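Local coordinates for ATP-dependent helicase FUN30 (Saccharomyces cerevisiae S288c, PDB 5GN1), which uses ATP hydrolysis to remodel nucleosomes in DNA end resection and heterochromatin organization, here represented by the C-terminal part of its ATPase domain, at residues I104-L112 / T311-I319; W181-K191 / I217-L225. All coordinates share one frame; numbering follows the deposited sequence.

Interaction 1: I104-L112 / T311-I319; sequences IMALRKASL and TKDSIEEKI
This buried contact joins helix 100-110 to the strand-to-helix turn that follows strand 304-311 of the C-terminal RecA-like domain. Ile-315, in the first turn of helix 315-322, is the central residue of the apolar part and sits against Ile-104, Leu-107, Arg-108 and Ser-111. The short helical segments run at 109° to each other. Ile-315 has CG1 anti to its backbone N (chi1 -173°), which sends CD1 and CG2 to different places along helix 100-110. CD1 reaches Ile-104, with Ile-315 CD1 3.5 Å from Ile-104 CG2. The CG2 branch lies against the backbone and CB of Leu-107, and Leu-107 CB is 3.8 Å from Ile-315 CG2. One turn on, Ile-319 CD1 packs on the aliphatic part of Arg-108, crossing it at about a right angle. Ile-355 of helix 345-359 also touches Leu-107 and Ile-315.

The polar part lies around Ser-111. Thr-311 OG1 donates to Ser-111 O at 2.9 Å, in the carbonyl plane and on a lone pair. Ser-111 OG turns back along its own segment and donates to Leu-107 O. That carbonyl also takes Ser-111 N, from the opposite face of its plane.

Ser-314 is the N-cap of helix 315-322. Its OG accepts from Glu-316 N and donates to Thr-311 O, which ties the turn together. The Glu-316 carboxylate has CD 3.8 Å from Ser-111 CB. A water donates to Arg-108 O at 2.8 Å and also lies by Glu-316 OE2, where the apparent bond is so short that its length is doubtful. OE2 has a further partner outside the two segments, the Lys-186 ammonium group. Glu-316 OE1 takes Thr-311 N at 2.7 Å in a nearly straight bond (173°).

Interaction 2: W181-K191 / I217-L225; sequences WMQSGKIDALK and ILEMVLSTL
The axes of the short segments 185-191 and 217-224 run at 44° to each other and approach to 11.9 Å, while the 3-10 segment at 181-182 comes closer, with Met-182 CA 6.0 Å from Val-221 CA. The contact belongs to the RecA-like fold of the C-terminal part of the ATPase domain. It pairs helix 185-200 and its lead-in with helix 212-224; strand 205-209 lies between the two helices in the chain.

Trp-181 holds the lead-in against helix 212-224. With CG between the backbone N and the carbonyl carbon (chi1 47°), the indole lies alongside this helix, where one face meets Met-220 and the NE1 edge meets Thr-224. Met-220 CE covers that face, 3.4 Å from the centroid of the six-membered ring, a CH-pi contact. Met-220 SD lies over the same ring in a Met-aromatic contact. In the ring plane, Trp-181 NE1 donates to Thr-224 OG1 at 2.8 Å with an angle of 171°.

Met-182 bends at chi2 and chi3 and lays SD near Val-221 CA and Thr-224 CG2. Its CE meets Leu-225 CD2 at 3.8 Å. Deeper in, Ile-187 CG2 and Val-221 CG1 meet tip to tip. Ile-187 CD1 and Leu-190 both pack on Leu-218. At the exposed end, the Lys-191 chain passes over Leu-225, with Lys-191 NZ 3.7 Å from Leu-225 CD2.

How the interactions relate
The centres of the two interactions are about 18 Å apart, but their segments touch. Lys-186, in the first turn of helix 185-200, reaches into interaction 1. Its NZ makes a salt bridge to Glu-316 OE2 at 2.7 Å and also donates to the carbonyls of Phe-279 and Leu-309. Three oxygens thus hold this one ammonium group. Lys-186 CE packs 3.5 Å from Thr-311 OG1. Ser-184 OG, the N-cap of the same helix, lies 2.7 Å from Leu-112 O, a probable hydrogen bond. The start of helix 185-200 thereby bridges 104-112 and 311-319 to the packing against 217-225. Along the chain, both segments of interaction 2 fall between those of interaction 1.

Interaction 1: I104-L112 / T311-I319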
ATOM      1  N   ILE A 104       1.985   4.266 -13.755  1.00 22.55           N
ATOM      2  CA  ILE A 104       1.745   2.893 -13.306  1.00 24.44           C
ATOM      3  C   ILE A 104       1.741   2.817 -11.782  1.00 24.68           C
ATOM      4  O   ILE A 104       0.945   2.085 -11.180  1.00 20.95           O
ATOM      5  CB  ILE A 104       2.800   1.946 -13.915  1.00 26.46           C
ATOM      6  CG1 ILE A 104       2.634   1.825 -15.444  1.00 26.73           C
ATOM      7  CG2 ILE A 104       2.777   0.573 -13.240  1.00 23.53           C
ATOM      8  CD1 ILE A 104       1.249   1.575 -15.903  1.00 28.18           C
ATOM      9  N   MET A 105       2.634   3.566 -11.134  1.00 23.22           N
ATOM     10  CA  MET A 105       2.669   3.562  -9.678  1.00 20.31           C
ATOM     11  C   MET A 105       1.382   4.127  -9.098  1.00 20.99           C
ATOM     12  O   MET A 105       0.828   3.578  -8.139  1.00 18.31           O
ATOM     13  CB  MET A 105       3.873   4.360  -9.176  1.00 20.72           C
ATOM     14  CG  MET A 105       3.865   4.511  -7.674  1.00 31.23           C
ATOM     15  SD  MET A 105       4.169   2.903  -6.907  1.00 42.98           S
ATOM     16  CE  MET A 105       5.961   2.998  -6.809  1.00 48.30           C
ATOM     17  N   ALA A 106       0.894   5.226  -9.671  1.00 19.17           N
ATOM     18  CA  ALA A 106      -0.346   5.829  -9.201  1.00 22.09           C
ATOM     19  C   ALA A 106      -1.535   4.890  -9.400  1.00 20.25           C
ATOM     20  O   ALA A 106      -2.418   4.815  -8.539  1.00 19.86           O
ATOM     21  CB  ALA A 106      -0.580   7.158  -9.921  1.00 23.45           C
ATOM     22  N   LEU A 107      -1.587   4.173 -10.531  1.00 20.68           N
ATOM     23  CA  LEU A 107      -2.675   3.214 -10.734  1.00 20.58           C
ATOM     24  C   LEU A 107      -2.614   2.096  -9.699  1.00 19.22           C
ATOM     25  O   LEU A 107      -3.653   1.650  -9.196  1.00 18.68           O
ATOM     26  CB  LEU A 107      -2.634   2.625 -12.146  1.00 21.75           C
ATOM     27  CG  LEU A 107      -2.855   3.573 -13.336  1.00 21.58           C
ATOM     28  CD1 LEU A 107      -2.592   2.848 -14.639  1.00 20.50           C
ATOM     29  CD2 LEU A 107      -4.247   4.176 -13.327  1.00 25.30           C
ATOM     30  N   ARG A 108      -1.407   1.617  -9.390  1.00 18.66           N
ATOM     31  CA  ARG A 108      -1.263   0.581  -8.369  1.00 20.53           C
ATOM     32  C   ARG A 108      -1.802   1.063  -7.027  1.00 21.67           C
ATOM     33  O   ARG A 108      -2.570   0.358  -6.368  1.00 22.04           O
ATOM     34  CB  ARG A 108       0.205   0.152  -8.265  1.00 21.64           C
ATOM     35  CG  ARG A 108       0.697  -0.556  -9.530  1.00 22.38           C
ATOM     36  CD  ARG A 108       2.172  -0.946  -9.454  1.00 28.11           C
ATOM     37  NE  ARG A 108       2.456  -1.803  -8.307  1.00 26.04           N
ATOM     38  CZ  ARG A 108       3.683  -2.090  -7.882  1.00 35.05           C
ATOM     39  NH1 ARG A 108       4.737  -1.595  -8.516  1.00 31.95           N
ATOM     40  NH2 ARG A 108       3.862  -2.858  -6.813  1.00 34.57           N
ATOM     41  N   LYS A 109      -1.415   2.275  -6.614  1.00 17.62           N
ATOM     42  CA  LYS A 109      -1.884   2.817  -5.342  1.00 19.51           C
ATOM     43  C   LYS A 109      -3.394   3.020  -5.327  1.00 18.87           C
ATOM     44  O   LYS A 109      -4.051   2.786  -4.306  1.00 17.59           O
ATOM     45  CB  LYS A 109      -1.162   4.136  -5.049  1.00 22.96           C
ATOM     46  CG  LYS A 109       0.301   3.936  -4.723  1.00 23.48           C
ATOM     47  CD  LYS A 109       1.032   5.276  -4.636  1.00 28.53           C
ATOM     48  CE  LYS A 109       2.413   5.091  -4.025  1.00 34.20           C
ATOM     49  NZ  LYS A 109       3.135   6.393  -4.007  1.00 35.66           N
ATOM     50  N   ALA A 110      -3.967   3.483  -6.440  1.00 18.94           N
ATOM     51  CA  ALA A 110      -5.413   3.685  -6.474  1.00 19.95           C
ATOM     52  C   ALA A 110      -6.168   2.360  -6.357  1.00 18.39           C
ATOM     53  O   ALA A 110      -7.263   2.322  -5.789  1.00 22.90           O
ATOM     54  CB  ALA A 110      -5.808   4.434  -7.759  1.00 19.58           C
ATOM     55  N   SER A 111      -5.596   1.269  -6.864  1.00 18.91           N
ATOM     56  CA  SER A 111      -6.176  -0.056  -6.657  1.00 20.29           C
ATOM     57  C   SER A 111      -6.145  -0.501  -5.192  1.00 24.73           C
ATOM     58  O   SER A 111      -6.832  -1.465  -4.840  1.00 22.33           O
ATOM     59  CB  SER A 111      -5.425  -1.093  -7.494  1.00 19.53           C
ATOM     60  OG  SER A 111      -5.300  -0.694  -8.851  1.00 24.42           O
ATOM     61  N   LEU A 112      -5.341   0.149  -4.343  1.00 20.26           N
ATOM     62  CA  LEU A 112      -5.148  -0.248  -2.947  1.00 20.05           C
ATOM     63  C   LEU A 112      -5.983   0.565  -1.970  1.00 21.66           C
ATOM     64  O   LEU A 112      -6.713  -0.011  -1.154  1.00 19.75           O
ATOM     65  CB  LEU A 112      -3.664  -0.131  -2.566  1.00 14.83           C
ATOM     66  CG  LEU A 112      -2.767  -1.015  -3.411  1.00 20.14           C
ATOM     67  CD1 LEU A 112      -1.279  -0.834  -3.063  1.00 20.04           C
ATOM     68  CD2 LEU A 112      -3.221  -2.469  -3.275  1.00 25.19           C
ATOM     69  N   THR A 311      -7.633  -6.284  -7.170  1.00 23.62           N
ATOM     70  CA  THR A 311      -8.726  -5.413  -7.567  1.00 28.56           C
ATOM     71  C   THR A 311      -9.081  -5.662  -9.031  1.00 29.50           C
ATOM     72  O   THR A 311      -8.217  -5.592  -9.917  1.00 24.60           O
ATOM     73  CB  THR A 311      -8.364  -3.953  -7.331  1.00 24.05           C
ATOM     74  OG1 THR A 311      -8.280  -3.715  -5.911  1.00 25.86           O
ATOM     75  CG2 THR A 311      -9.441  -3.050  -7.928  1.00 22.33           C
ATOM     76  N   LYS A 312     -10.351  -5.979  -9.271  1.00 30.00           N
ATOM     77  CA  LYS A 312     -10.843  -6.234 -10.619  1.00 30.29           C
ATOM     78  C   LYS A 312     -10.941  -4.931 -11.402  1.00 30.60           C
ATOM     79  O   LYS A 312     -11.193  -3.861 -10.836  1.00 31.40           O
ATOM     80  CB  LYS A 312     -12.222  -6.895 -10.570  1.00 36.67           C
ATOM     81  CG  LYS A 312     -12.257  -8.362 -10.974  1.00 43.09           C
ATOM     82  CD  LYS A 312     -13.669  -8.925 -10.758  1.00 43.93           C
ATOM     83  CE  LYS A 312     -13.961 -10.093 -11.682  1.00 44.56           C
ATOM     84  NZ  LYS A 312     -15.415 -10.446 -11.661  1.00 47.58           N
ATOM     85  N   ASP A 313     -10.758  -5.035 -12.722  1.00 29.66           N
ATOM     86  CA  ASP A 313     -10.844  -3.874 -13.616  1.00 35.93           C
ATOM     87  C   ASP A 313      -9.753  -2.861 -13.270  1.00 34.30           C
ATOM     88  O   ASP A 313      -9.980  -1.651 -13.239  1.00 36.68           O
ATOM     89  CB  ASP A 313     -12.241  -3.244 -13.556  1.00 31.12           C
ATOM     90  CG  ASP A 313     -12.494  -2.205 -14.666  1.00 50.09           C
ATOM     91  OD1 ASP A 313     -11.850  -2.268 -15.745  1.00 40.95           O
ATOM     92  OD2 ASP A 313     -13.358  -1.321 -14.439  1.00 49.32           O
ATOM     93  N   SER A 314      -8.558  -3.370 -12.970  1.00 32.65           N
ATOM     94  CA  SER A 314      -7.458  -2.533 -12.527  1.00 28.97           C
ATOM     95  C   SER A 314      -6.155  -3.110 -13.050  1.00 28.84           C
ATOM     96  O   SER A 314      -6.084  -4.263 -13.483  1.00 27.82           O
ATOM     97  CB  SER A 314      -7.402  -2.429 -10.999  1.00 31.63           C
ATOM     98  OG  SER A 314      -6.587  -3.462 -10.470  1.00 24.59           O
ATOM     99  N   ILE A 315      -5.108  -2.289 -12.958  1.00 26.09           N
ATOM    100  CA  ILE A 315      -3.764  -2.683 -13.353  1.00 25.86           C
ATOM    101  C   ILE A 315      -3.285  -3.937 -12.628  1.00 24.22           C
ATOM    102  O   ILE A 315      -2.390  -4.632 -13.117  1.00 23.22           O
ATOM    103  CB  ILE A 315      -2.818  -1.498 -13.100  1.00 27.22           C
ATOM    104  CG1 ILE A 315      -1.426  -1.785 -13.661  1.00 25.86           C
ATOM    105  CG2 ILE A 315      -2.780  -1.176 -11.616  1.00 22.69           C
ATOM    106  CD1 ILE A 315      -0.544  -0.566 -13.703  1.00 34.86           C
ATOM    107  N   GLU A 316      -3.862  -4.246 -11.460  1.00 26.18           N
ATOM    108  CA  GLU A 316      -3.441  -5.440 -10.726  1.00 26.72           C
ATOM    109  C   GLU A 316      -3.736  -6.709 -11.514  1.00 28.52           C
ATOM    110  O   GLU A 316      -2.998  -7.691 -11.410  1.00 28.60           O
ATOM    111  CB  GLU A 316      -4.122  -5.488  -9.358  1.00 27.56           C
ATOM    112  CG  GLU A 316      -3.623  -4.392  -8.395  1.00 25.60           C
ATOM    113  CD  GLU A 316      -4.076  -4.610  -6.949  1.00 30.73           C
ATOM    114  OE1 GLU A 316      -5.141  -5.226  -6.735  1.00 28.47           O
ATOM    115  OE2 GLU A 316      -3.345  -4.181  -6.028  1.00 29.76           O
ATOM    116  N   GLU A 317      -4.811  -6.704 -12.308  1.00 26.57           N
ATOM    117  CA  GLU A 317      -5.067  -7.827 -13.204  1.00 33.98           C
ATOM    118  C   GLU A 317      -3.951  -7.976 -14.233  1.00 35.02           C
ATOM    119  O   GLU A 317      -3.478  -9.089 -14.485  1.00 29.76           O
ATOM    120  CB  GLU A 317      -6.431  -7.656 -13.879  1.00 31.94           C
ATOM    121  CG  GLU A 317      -7.598  -7.768 -12.902  1.00 33.21           C
ATOM    122  CD  GLU A 317      -8.966  -7.771 -13.580  1.00 40.89           C
ATOM    123  OE1 GLU A 317      -9.439  -6.698 -14.014  1.00 36.46           O
ATOM    124  OE2 GLU A 317      -9.560  -8.862 -13.695  1.00 49.97           O
ATOM    125  N   LYS A 318      -3.493  -6.859 -14.820  1.00 29.94           N
ATOM    126  CA  LYS A 318      -2.390  -6.918 -15.779  1.00 28.88           C
ATOM    127  C   LYS A 318      -1.108  -7.397 -15.120  1.00 33.94           C
ATOM    128  O   LYS A 318      -0.333  -8.153 -15.720  1.00 31.89           O
ATOM    129  CB  LYS A 318      -2.169  -5.540 -16.409  1.00 30.41           C
ATOM    130  CG  LYS A 318      -3.377  -5.006 -17.137  1.00 33.92           C
ATOM    131  CD  LYS A 318      -3.832  -6.001 -18.169  1.00 41.01           C
ATOM    132  CE  LYS A 318      -5.337  -5.959 -18.359  1.00 41.93           C
ATOM    133  NZ  LYS A 318      -5.754  -6.999 -19.337  1.00 49.43           N
ATOM    134  N   ILE A 319      -0.853  -6.950 -13.890  1.00 31.18           N
ATOM    135  CA  ILE A 319       0.353  -7.385 -13.193  1.00 30.39           C
ATOM    136  C   ILE A 319       0.286  -8.877 -12.871  1.00 34.43           C
ATOM    137  O   ILE A 319       1.286  -9.594 -12.984  1.00 37.70           O
ATOM    138  CB  ILE A 319       0.568  -6.515 -11.939  1.00 30.58           C
ATOM    139  CG1 ILE A 319       1.005  -5.113 -12.379  1.00 29.89           C
ATOM    140  CG2 ILE A 319       1.590  -7.154 -10.975  1.00 31.91           C
ATOM    141  CD1 ILE A 319       1.120  -4.116 -11.252  1.00 27.65           C
TER
HETATM  142  O   HOH W   1      -1.717  -2.305  -6.576  1.00 28.23           O

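Interaction 2: W181-K191 / I217-L225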
ATOM      1  N   TRP A 181     -10.101   5.322   6.812  1.00 22.48           N
ATOM      2  CA  TRP A 181      -9.157   4.247   6.515  1.00 23.14           C
ATOM      3  C   TRP A 181      -9.849   2.921   6.217  1.00 23.21           C
ATOM      4  O   TRP A 181      -9.216   2.037   5.630  1.00 21.43           O
ATOM      5  CB  TRP A 181      -8.177   4.077   7.671  1.00 22.78           C
ATOM      6  CG  TRP A 181      -8.832   4.042   9.020  1.00 22.92           C
ATOM      7  CD1 TRP A 181      -9.236   2.930   9.714  1.00 21.69           C
ATOM      8  CD2 TRP A 181      -9.143   5.170   9.849  1.00 24.16           C
ATOM      9  NE1 TRP A 181      -9.778   3.300  10.926  1.00 22.93           N
ATOM     10  CE2 TRP A 181      -9.747   4.670  11.027  1.00 24.24           C
ATOM     11  CE3 TRP A 181      -8.989   6.557   9.700  1.00 21.80           C
ATOM     12  CZ2 TRP A 181     -10.187   5.516  12.066  1.00 29.47           C
ATOM     13  CZ3 TRP A 181      -9.428   7.395  10.725  1.00 25.34           C
ATOM     14  CH2 TRP A 181     -10.018   6.868  11.898  1.00 25.34           C
ATOM     15  N   MET A 182     -11.121   2.757   6.603  1.00 21.25           N
ATOM     16  CA  MET A 182     -11.878   1.560   6.240  1.00 24.27           C
ATOM     17  C   MET A 182     -12.425   1.606   4.820  1.00 24.18           C
ATOM     18  O   MET A 182     -12.825   0.557   4.304  1.00 25.22           O
ATOM     19  CB  MET A 182     -13.058   1.334   7.201  1.00 25.99           C
ATOM     20  CG  MET A 182     -12.692   1.374   8.662  1.00 24.80           C
ATOM     21  SD  MET A 182     -11.493   0.090   9.050  1.00 25.22           S
ATOM     22  CE  MET A 182     -12.515  -1.384   8.982  1.00 24.92           C
ATOM     23  N   GLN A 183     -12.451   2.776   4.173  1.00 26.58           N
ATOM     24  CA  GLN A 183     -13.157   2.935   2.896  1.00 28.33           C
ATOM     25  C   GLN A 183     -12.235   2.606   1.722  1.00 25.89           C
ATOM     26  O   GLN A 183     -11.683   3.480   1.048  1.00 26.59           O
ATOM     27  CB  GLN A 183     -13.727   4.337   2.772  1.00 27.52           C
ATOM     28  CG  GLN A 183     -14.816   4.644   3.775  1.00 33.80           C
ATOM     29  CD  GLN A 183     -15.313   6.068   3.618  1.00 41.68           C
ATOM     30  OE1 GLN A 183     -15.836   6.443   2.565  1.00 49.54           O
ATOM     31  NE2 GLN A 183     -15.141   6.871   4.657  1.00 38.57           N
ATOM     32  N   SER A 184     -12.111   1.310   1.457  1.00 20.00           N
ATOM     33  CA  SER A 184     -11.398   0.792   0.302  1.00 21.54           C
ATOM     34  C   SER A 184     -11.957  -0.588   0.000  1.00 24.67           C
ATOM     35  O   SER A 184     -12.324  -1.322   0.916  1.00 25.10           O
ATOM     36  CB  SER A 184      -9.890   0.708   0.558  1.00 22.61           C
ATOM     37  OG  SER A 184      -9.263  -0.175  -0.350  1.00 21.72           O
ATOM     38  N   GLY A 185     -12.012  -0.939  -1.290  1.00 25.16           N
ATOM     39  CA  GLY A 185     -12.478  -2.269  -1.659  1.00 27.16           C
ATOM     40  C   GLY A 185     -11.566  -3.376  -1.162  1.00 26.42           C
ATOM     41  O   GLY A 185     -12.022  -4.486  -0.869  1.00 23.02           O
ATOM     42  N   LYS A 186     -10.267  -3.104  -1.060  1.00 22.55           N
ATOM     43  CA  LYS A 186      -9.391  -4.131  -0.514  1.00 22.92           C
ATOM     44  C   LYS A 186      -9.582  -4.293   0.986  1.00 22.05           C
ATOM     45  O   LYS A 186      -9.355  -5.387   1.517  1.00 23.29           O
ATOM     46  CB  LYS A 186      -7.930  -3.829  -0.835  1.00 23.90           C
ATOM     47  CG  LYS A 186      -7.562  -4.119  -2.259  1.00 30.55           C
ATOM     48  CD  LYS A 186      -6.210  -4.797  -2.343  1.00 23.65           C
ATOM     49  CE  LYS A 186      -5.888  -5.054  -3.785  1.00 22.94           C
ATOM     50  NZ  LYS A 186      -4.503  -5.524  -4.027  1.00 23.82           N
ATOM     51  N   ILE A 187      -9.992  -3.234   1.687  1.00 23.14           N
ATOM     52  CA  ILE A 187     -10.245  -3.377   3.121  1.00 19.96           C
ATOM     53  C   ILE A 187     -11.537  -4.146   3.344  1.00 25.29           C
ATOM     54  O   ILE A 187     -11.618  -4.997   4.237  1.00 23.17           O
ATOM     55  CB  ILE A 187     -10.262  -2.004   3.821  1.00 20.26           C
ATOM     56  CG1 ILE A 187      -8.926  -1.280   3.604  1.00 19.40           C
ATOM     57  CG2 ILE A 187     -10.551  -2.160   5.326  1.00 21.22           C
ATOM     58  CD1 ILE A 187      -7.680  -2.057   4.042  1.00 19.37           C
ATOM     59  N   ASP A 188     -12.563  -3.873   2.527  1.00 24.58           N
ATOM     60  CA  ASP A 188     -13.787  -4.672   2.567  1.00 26.80           C
ATOM     61  C   ASP A 188     -13.472  -6.156   2.436  1.00 21.83           C
ATOM     62  O   ASP A 188     -13.940  -6.982   3.235  1.00 24.45           O
ATOM     63  CB  ASP A 188     -14.746  -4.234   1.452  1.00 23.18           C
ATOM     64  CG  ASP A 188     -15.395  -2.879   1.729  1.00 33.21           C
ATOM     65  OD1 ASP A 188     -15.526  -2.501   2.915  1.00 32.61           O
ATOM     66  OD2 ASP A 188     -15.791  -2.202   0.754  1.00 37.50           O
ATOM     67  N   ALA A 189     -12.665  -6.511   1.435  1.00 22.92           N
ATOM     68  CA  ALA A 189     -12.277  -7.904   1.261  1.00 24.11           C
ATOM     69  C   ALA A 189     -11.460  -8.409   2.447  1.00 22.12           C
ATOM     70  O   ALA A 189     -11.661  -9.536   2.910  1.00 24.08           O
ATOM     71  CB  ALA A 189     -11.496  -8.068  -0.042  1.00 25.10           C
ATOM     72  N   LEU A 190     -10.525  -7.594   2.946  1.00 20.61           N
ATOM     73  CA  LEU A 190      -9.651  -8.036   4.034  1.00 23.24           C
ATOM     74  C   LEU A 190     -10.447  -8.327   5.301  1.00 21.88           C
ATOM     75  O   LEU A 190     -10.150  -9.276   6.033  1.00 23.44           O
ATOM     76  CB  LEU A 190      -8.591  -6.965   4.307  1.00 26.03           C
ATOM     77  CG  LEU A 190      -7.677  -7.232   5.501  1.00 19.81           C
ATOM     78  CD1 LEU A 190      -6.718  -8.377   5.182  1.00 17.52           C
ATOM     79  CD2 LEU A 190      -6.896  -5.960   5.867  1.00 17.75           C
ATOM     80  N   LYS A 191     -11.451  -7.494   5.578  1.00 21.62           N
ATOM     81  CA  LYS A 191     -12.254  -7.627   6.787  1.00 24.52           C
ATOM     82  C   LYS A 191     -13.047  -8.925   6.767  1.00 26.06           C
ATOM     83  O   LYS A 191     -13.159  -9.617   7.791  1.00 24.38           O
ATOM     84  CB  LYS A 191     -13.146  -6.385   6.892  1.00 23.55           C
ATOM     85  CG  LYS A 191     -14.341  -6.423   7.781  1.00 36.08           C
ATOM     86  CD  LYS A 191     -15.162  -5.156   7.494  1.00 40.54           C
ATOM     87  CE  LYS A 191     -16.496  -5.159   8.220  1.00 46.85           C
ATOM     88  NZ  LYS A 191     -16.324  -5.053   9.697  1.00 49.29           N
ATOM     89  N   ILE A 217      -1.528   2.404   7.034  1.00 16.78           N
ATOM     90  CA  ILE A 217      -2.986   2.484   7.003  1.00 18.20           C
ATOM     91  C   ILE A 217      -3.592   1.282   7.703  1.00 18.86           C
ATOM     92  O   ILE A 217      -4.592   1.400   8.426  1.00 16.84           O
ATOM     93  CB  ILE A 217      -3.496   2.592   5.557  1.00 17.83           C
ATOM     94  CG1 ILE A 217      -3.045   3.908   4.926  1.00 21.44           C
ATOM     95  CG2 ILE A 217      -5.009   2.499   5.542  1.00 20.65           C
ATOM     96  CD1 ILE A 217      -3.261   3.955   3.404  1.00 16.78           C
ATOM     97  N   LEU A 218      -3.012   0.102   7.476  1.00 17.01           N
ATOM     98  CA  LEU A 218      -3.557  -1.121   8.061  1.00 19.18           C
ATOM     99  C   LEU A 218      -3.525  -1.077   9.575  1.00 19.06           C
ATOM    100  O   LEU A 218      -4.371  -1.699  10.224  1.00 20.78           O
ATOM    101  CB  LEU A 218      -2.785  -2.344   7.553  1.00 15.95           C
ATOM    102  CG  LEU A 218      -3.077  -2.826   6.139  1.00 26.39           C
ATOM    103  CD1 LEU A 218      -2.184  -4.009   5.769  1.00 19.50           C
ATOM    104  CD2 LEU A 218      -4.549  -3.202   6.002  1.00 24.81           C
ATOM    105  N   GLU A 219      -2.572  -0.348  10.164  1.00 18.38           N
ATOM    106  CA  GLU A 219      -2.533  -0.272  11.619  1.00 21.53           C
ATOM    107  C   GLU A 219      -3.822   0.342  12.165  1.00 24.84           C
ATOM    108  O   GLU A 219      -4.372  -0.134  13.164  1.00 21.13           O
ATOM    109  CB  GLU A 219      -1.299   0.512  12.071  1.00 21.32           C
ATOM    110  CG  GLU A 219       0.026  -0.216  11.794  1.00 20.74           C
ATOM    111  CD  GLU A 219       1.197   0.448  12.521  1.00 31.02           C
ATOM    112  OE1 GLU A 219       0.935   1.300  13.383  1.00 36.09           O
ATOM    113  OE2 GLU A 219       2.370   0.133  12.240  1.00 29.62           O
ATOM    114  N   MET A 220      -4.354   1.369  11.489  1.00 21.46           N
ATOM    115  CA  MET A 220      -5.615   1.953  11.940  1.00 19.87           C
ATOM    116  C   MET A 220      -6.792   1.038  11.640  1.00 22.32           C
ATOM    117  O   MET A 220      -7.718   0.934  12.453  1.00 21.88           O
ATOM    118  CB  MET A 220      -5.831   3.325  11.303  1.00 26.02           C
ATOM    119  CG  MET A 220      -4.790   4.343  11.707  1.00 29.98           C
ATOM    120  SD  MET A 220      -5.425   6.010  11.435  1.00 33.38           S
ATOM    121  CE  MET A 220      -6.693   6.081  12.701  1.00 35.15           C
ATOM    122  N   VAL A 221      -6.772   0.374  10.479  1.00 19.57           N
ATOM    123  CA  VAL A 221      -7.808  -0.605  10.138  1.00 19.06           C
ATOM    124  C   VAL A 221      -7.899  -1.687  11.210  1.00 21.24           C
ATOM    125  O   VAL A 221      -8.988  -2.012  11.705  1.00 19.61           O
ATOM    126  CB  VAL A 221      -7.526  -1.213   8.748  1.00 19.06           C
ATOM    127  CG1 VAL A 221      -8.461  -2.400   8.451  1.00 19.70           C
ATOM    128  CG2 VAL A 221      -7.637  -0.161   7.643  1.00 19.74           C
ATOM    129  N   LEU A 222      -6.754  -2.276  11.577  1.00 22.35           N
ATOM    130  CA  LEU A 222      -6.793  -3.403  12.508  1.00 20.53           C
ATOM    131  C   LEU A 222      -7.255  -2.957  13.891  1.00 24.94           C
ATOM    132  O   LEU A 222      -7.989  -3.694  14.565  1.00 22.84           O
ATOM    133  CB  LEU A 222      -5.423  -4.099  12.559  1.00 19.63           C
ATOM    134  CG  LEU A 222      -4.992  -4.718  11.211  1.00 17.53           C
ATOM    135  CD1 LEU A 222      -3.637  -5.434  11.274  1.00 18.31           C
ATOM    136  CD2 LEU A 222      -6.070  -5.665  10.670  1.00 21.80           C
ATOM    137  N   SER A 223      -6.883  -1.738  14.304  1.00 21.32           N
ATOM    138  CA  SER A 223      -7.355  -1.191  15.571  1.00 22.11           C
ATOM    139  C   SER A 223      -8.861  -0.980  15.553  1.00 27.62           C
ATOM    140  O   SER A 223      -9.554  -1.310  16.524  1.00 24.57           O
ATOM    141  CB  SER A 223      -6.632   0.123  15.874  1.00 30.38           C
ATOM    142  OG  SER A 223      -7.128   0.724  17.063  1.00 35.26           O
ATOM    143  N   THR A 224      -9.389  -0.427  14.454  1.00 22.27           N
ATOM    144  CA  THR A 224     -10.834  -0.304  14.319  1.00 26.32           C
ATOM    145  C   THR A 224     -11.510  -1.664  14.421  1.00 24.96           C
ATOM    146  O   THR A 224     -12.586  -1.783  15.012  1.00 24.57           O
ATOM    147  CB  THR A 224     -11.191   0.374  12.991  1.00 26.53           C
ATOM    148  OG1 THR A 224     -10.852   1.762  13.055  1.00 25.23           O
ATOM    149  CG2 THR A 224     -12.689   0.235  12.665  1.00 26.87           C
ATOM    150  N   LEU A 225     -10.888  -2.709  13.861  1.00 21.47           N
ATOM    151  CA  LEU A 225     -11.493  -4.037  13.839  1.00 26.21           C
ATOM    152  C   LEU A 225     -11.237  -4.811  15.128  1.00 26.70           C
ATOM    153  O   LEU A 225     -11.682  -5.959  15.245  1.00 23.96           O
ATOM    154  CB  LEU A 225     -10.974  -4.843  12.636  1.00 23.61           C
ATOM    155  CG  LEU A 225     -11.396  -4.404  11.220  1.00 23.12           C
ATOM    156  CD1 LEU A 225     -10.618  -5.175  10.147  1.00 18.96           C
ATOM    157  CD2 LEU A 225     -12.918  -4.562  10.990  1.00 23.77           C
TER